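Alcohol dehydrogenase superfamily protein (Novosphingobium aromaticivorans, PDB 3GAZ) probably acts as an NADP-dependent oxidoreductase of the medium-chain dehydrogenase/reductase type, joining a GroES-like domain to a Rossmann-type nucleotide-binding domain. Local coordinates at residues A[111-123]-A[278-292]. Numbering follows the deposited sequence.
Sequences VDARLLASKPAAL and LAHFGEMLREADALV
In the GroES-like part of this medium-chain dehydrogenase/reductase fold, strand 116-118, which pairs antiparallel with strand 90-94, runs along helix 278-292, the two axes 6.9 Å apart and inclined by 25°. Leu278 lies over one face of the Arg114 guanidinium, its CD2 3.6 Å from Arg114 NH2. That guanidinium is held flat by Asp112 in a side-on, two-nitrogen salt bridge: NE reaches OD1, and NH2 reaches OD2 at 2.8 Å with an N-H...O angle of 165°. A chi1 of -176° sets the Asp112 carboxylate beside its own carbonyl carbon, and the anti lone pair of OD1 accepts from Arg114 N, closing an Asx turn. Without this carboxylate, as with an alanine here, Arg114 would probably lose both salt-bridge bonds and be free to swing off Leu278, and its backbone N would lose the Asx-turn acceptor. Leu115 CD2 wedges between Leu278 CG and Phe281 CD2, 3.6 Å from the latter, and helix 270-274 packs against the same cluster. Gly282 brings the backbones close; its N makes a weak bond to Arg114 O, and a CB here would clash with Arg114 O and Leu116 O. Farther along, the methyl of Ala117 sits 3.5 Å from Leu285 CB, while Val292 CG1 touches Pro120 CB and Leu123 CG. Arg286 is salt-bridged to Glu283. The interface thus joins an apolar seam to a hydrated margin, where separate waters link Ser118 N to Arg286 NE, and Ser118 O and Ala121 N to the Asp289 carboxylate.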
# COMPACT_ATOMS: atom_id res chain seq x y z
N VAL A 111 8.22 11.20 5.56
CA VAL A 111 6.78 11.42 5.68
C VAL A 111 6.25 12.67 4.98
O VAL A 111 6.88 13.73 5.01
CB VAL A 111 6.38 11.52 7.17
CG1 VAL A 111 4.87 11.66 7.30
CG2 VAL A 111 6.88 10.30 7.92
N ASP A 112 5.06 12.53 4.39
CA ASP A 112 4.39 13.64 3.72
C ASP A 112 4.11 14.67 4.80
O ASP A 112 3.44 14.36 5.80
CB ASP A 112 3.08 13.16 3.09
CG ASP A 112 2.38 14.24 2.28
OD1 ASP A 112 2.13 15.34 2.82
OD2 ASP A 112 2.08 13.98 1.10
N ALA A 113 4.60 15.89 4.61
CA ALA A 113 4.44 16.97 5.58
C ALA A 113 3.01 17.17 6.08
O ALA A 113 2.80 17.52 7.23
CB ALA A 113 4.98 18.28 4.99
N ARG A 114 2.04 16.93 5.20
CA ARG A 114 0.63 17.11 5.55
C ARG A 114 0.14 16.22 6.69
O ARG A 114 -0.84 16.55 7.36
CB ARG A 114 -0.23 16.88 4.32
CG ARG A 114 -0.04 17.93 3.23
CD ARG A 114 -0.82 17.57 1.99
NE ARG A 114 -0.22 16.45 1.27
CZ ARG A 114 -0.70 15.93 0.15
NH1 ARG A 114 -1.81 16.42 -0.39
NH2 ARG A 114 -0.07 14.92 -0.43
N LEU A 115 0.82 15.10 6.90
CA LEU A 115 0.45 14.16 7.95
C LEU A 115 1.01 14.55 9.32
O LEU A 115 0.60 14.00 10.35
CB LEU A 115 0.96 12.76 7.60
CG LEU A 115 0.37 12.06 6.36
CD1 LEU A 115 1.10 10.74 6.12
CD2 LEU A 115 -1.11 11.83 6.57
N LEU A 116 1.95 15.49 9.32
CA LEU A 116 2.60 15.93 10.55
C LEU A 116 2.10 17.22 11.16
O LEU A 116 1.51 18.07 10.49
CB LEU A 116 4.10 16.05 10.31
CG LEU A 116 4.85 14.76 10.01
CD1 LEU A 116 6.25 15.08 9.55
CD2 LEU A 116 4.86 13.87 11.25
N ALA A 117 2.36 17.36 12.46
CA ALA A 117 2.00 18.54 13.23
C ALA A 117 3.07 18.68 14.30
O ALA A 117 3.61 17.68 14.78
CB ALA A 117 0.63 18.37 13.87
N SER A 118 3.38 19.92 14.68
CA SER A 118 4.39 20.15 15.70
C SER A 118 3.99 19.39 16.96
O SER A 118 2.81 19.31 17.30
CB SER A 118 4.50 21.65 16.01
OG SER A 118 4.98 22.36 14.89
N LYS A 119 4.98 18.81 17.63
CA LYS A 119 4.72 18.07 18.85
C LYS A 119 4.32 19.02 19.97
O LYS A 119 4.92 20.08 20.13
CB LYS A 119 5.96 17.29 19.29
CG LYS A 119 5.74 16.47 20.56
CD LYS A 119 7.01 15.78 21.03
CE LYS A 119 7.99 16.77 21.64
NZ LYS A 119 7.40 17.45 22.83
N PRO A 120 3.28 18.67 20.74
CA PRO A 120 2.84 19.52 21.84
C PRO A 120 4.03 19.71 22.78
O PRO A 120 4.65 18.74 23.20
CB PRO A 120 1.72 18.71 22.48
CG PRO A 120 1.11 18.02 21.29
CD PRO A 120 2.33 17.56 20.52
N ALA A 121 4.33 20.96 23.10
CA ALA A 121 5.47 21.27 23.97
C ALA A 121 5.46 20.58 25.33
O ALA A 121 6.52 20.19 25.83
CB ALA A 121 5.56 22.79 24.16
N ALA A 122 4.28 20.42 25.91
CA ALA A 122 4.16 19.82 27.24
C ALA A 122 4.31 18.30 27.32
O ALA A 122 4.40 17.75 28.41
CB ALA A 122 2.81 20.24 27.86
N LEU A 123 4.34 17.62 26.17
CA LEU A 123 4.45 16.17 26.18
C LEU A 123 5.85 15.65 25.86
O LEU A 123 6.60 16.28 25.11
CB LEU A 123 3.49 15.55 25.16
CG LEU A 123 1.99 15.88 25.24
CD1 LEU A 123 1.27 15.09 24.15
CD2 LEU A 123 1.44 15.51 26.61
N LEU A 278 -5.32 13.92 3.13
CA LEU A 278 -4.09 13.88 3.93
C LEU A 278 -3.92 15.10 4.82
O LEU A 278 -3.47 14.99 5.96
CB LEU A 278 -2.87 13.74 3.02
CG LEU A 278 -2.20 12.37 2.95
CD1 LEU A 278 -3.23 11.31 2.55
CD2 LEU A 278 -1.05 12.41 1.96
N ALA A 279 -4.27 16.27 4.29
CA ALA A 279 -4.14 17.52 5.04
C ALA A 279 -4.99 17.54 6.31
O ALA A 279 -4.62 18.17 7.30
CB ALA A 279 -4.50 18.70 4.15
N HIS A 280 -6.13 16.86 6.27
CA HIS A 280 -7.03 16.82 7.42
C HIS A 280 -6.35 16.20 8.64
O HIS A 280 -6.67 16.53 9.78
CB HIS A 280 -8.30 16.04 7.06
CG HIS A 280 -9.37 16.09 8.10
ND1 HIS A 280 -9.80 17.28 8.66
CD2 HIS A 280 -10.13 15.12 8.65
CE1 HIS A 280 -10.78 17.03 9.51
NE2 HIS A 280 -11.00 15.72 9.52
N PHE A 281 -5.40 15.29 8.39
CA PHE A 281 -4.69 14.63 9.49
C PHE A 281 -3.88 15.61 10.31
O PHE A 281 -4.05 15.69 11.53
CB PHE A 281 -3.79 13.52 8.94
CG PHE A 281 -4.46 12.17 8.88
CD1 PHE A 281 -5.85 12.08 8.76
CD2 PHE A 281 -3.71 11.01 8.94
CE1 PHE A 281 -6.48 10.83 8.72
CE2 PHE A 281 -4.33 9.76 8.89
CZ PHE A 281 -5.72 9.67 8.78
N GLY A 282 -3.00 16.36 9.65
CA GLY A 282 -2.19 17.33 10.37
C GLY A 282 -3.08 18.36 11.05
O GLY A 282 -2.76 18.86 12.13
N GLU A 283 -4.19 18.69 10.41
CA GLU A 283 -5.12 19.66 10.97
C GLU A 283 -5.71 19.14 12.28
O GLU A 283 -5.77 19.88 13.27
CB GLU A 283 -6.25 19.96 9.98
CG GLU A 283 -5.80 20.73 8.75
CD GLU A 283 -5.15 22.06 9.09
OE1 GLU A 283 -3.93 22.09 9.36
OE2 GLU A 283 -5.87 23.09 9.11
N MSE A 284 -6.13 17.88 12.30
CA MSE A 284 -6.70 17.30 13.51
C MSE A 284 -5.64 17.25 14.62
O MSE A 284 -5.95 17.49 15.79
CB MSE A 284 -7.26 15.89 13.25
CG MSE A 284 -8.62 15.85 12.52
SE MSE A 284 -9.37 14.19 12.36
CE MSE A 284 -8.33 13.51 11.02
N LEU A 285 -4.40 16.95 14.26
CA LEU A 285 -3.33 16.88 15.26
C LEU A 285 -3.01 18.26 15.83
O LEU A 285 -2.47 18.38 16.93
CB LEU A 285 -2.08 16.22 14.66
CG LEU A 285 -2.30 14.74 14.29
CD1 LEU A 285 -1.01 14.16 13.73
CD2 LEU A 285 -2.74 13.96 15.52
N ARG A 286 -3.37 19.30 15.08
CA ARG A 286 -3.17 20.67 15.53
C ARG A 286 -4.23 20.96 16.60
O ARG A 286 -3.99 21.69 17.55
CB ARG A 286 -3.32 21.64 14.36
CG ARG A 286 -2.01 22.22 13.89
CD ARG A 286 -1.97 22.34 12.39
NE ARG A 286 -0.74 21.74 11.90
CZ ARG A 286 -0.62 21.07 10.76
NH1 ARG A 286 -1.66 20.89 9.96
NH2 ARG A 286 0.56 20.56 10.44
N GLU A 287 -5.40 20.35 16.41
CA GLU A 287 -6.49 20.49 17.37
C GLU A 287 -6.04 19.84 18.67
O GLU A 287 -6.25 20.37 19.75
CB GLU A 287 -7.74 19.77 16.86
CG GLU A 287 -8.39 20.37 15.64
CD GLU A 287 -9.02 21.72 15.92
OE1 GLU A 287 -9.33 22.01 17.09
OE2 GLU A 287 -9.20 22.49 14.95
N ALA A 288 -5.41 18.68 18.54
CA ALA A 288 -4.92 17.94 19.70
C ALA A 288 -3.90 18.77 20.47
O ALA A 288 -3.95 18.85 21.70
CB ALA A 288 -4.30 16.62 19.24
N ASP A 289 -2.97 19.39 19.75
CA ASP A 289 -1.94 20.23 20.34
C ASP A 289 -2.57 21.40 21.10
O ASP A 289 -2.13 21.74 22.20
CB ASP A 289 -1.00 20.74 19.24
CG ASP A 289 0.08 21.68 19.75
OD1 ASP A 289 0.55 21.52 20.90
OD2 ASP A 289 0.48 22.58 18.99
N ALA A 290 -3.60 22.00 20.52
CA ALA A 290 -4.30 23.11 21.15
C ALA A 290 -4.95 22.68 22.47
O ALA A 290 -5.02 23.47 23.41
CB ALA A 290 -5.35 23.67 20.21
N LEU A 291 -5.42 21.44 22.52
CA LEU A 291 -6.05 20.91 23.73
C LEU A 291 -5.01 20.57 24.79
O LEU A 291 -5.26 20.74 25.98
CB LEU A 291 -6.88 19.66 23.40
CG LEU A 291 -8.11 19.92 22.52
CD1 LEU A 291 -8.88 18.63 22.31
CD2 LEU A 291 -8.99 20.97 23.18
N VAL A 292 -3.85 20.09 24.36
CA VAL A 292 -2.78 19.78 25.30
C VAL A 292 -2.33 21.10 25.92
O VAL A 292 -2.16 21.21 27.14
CB VAL A 292 -1.56 19.14 24.59
CG1 VAL A 292 -0.39 19.04 25.56
CG2 VAL A 292 -1.92 17.75 24.07
O HOH W 1 1.07 19.49 8.35
O HOH W 2 -2.10 19.14 7.26
O HOH W 3 1.91 22.05 12.98
O HOH W 4 0.91 21.13 16.57
O HOH W 5 2.58 22.85 22.14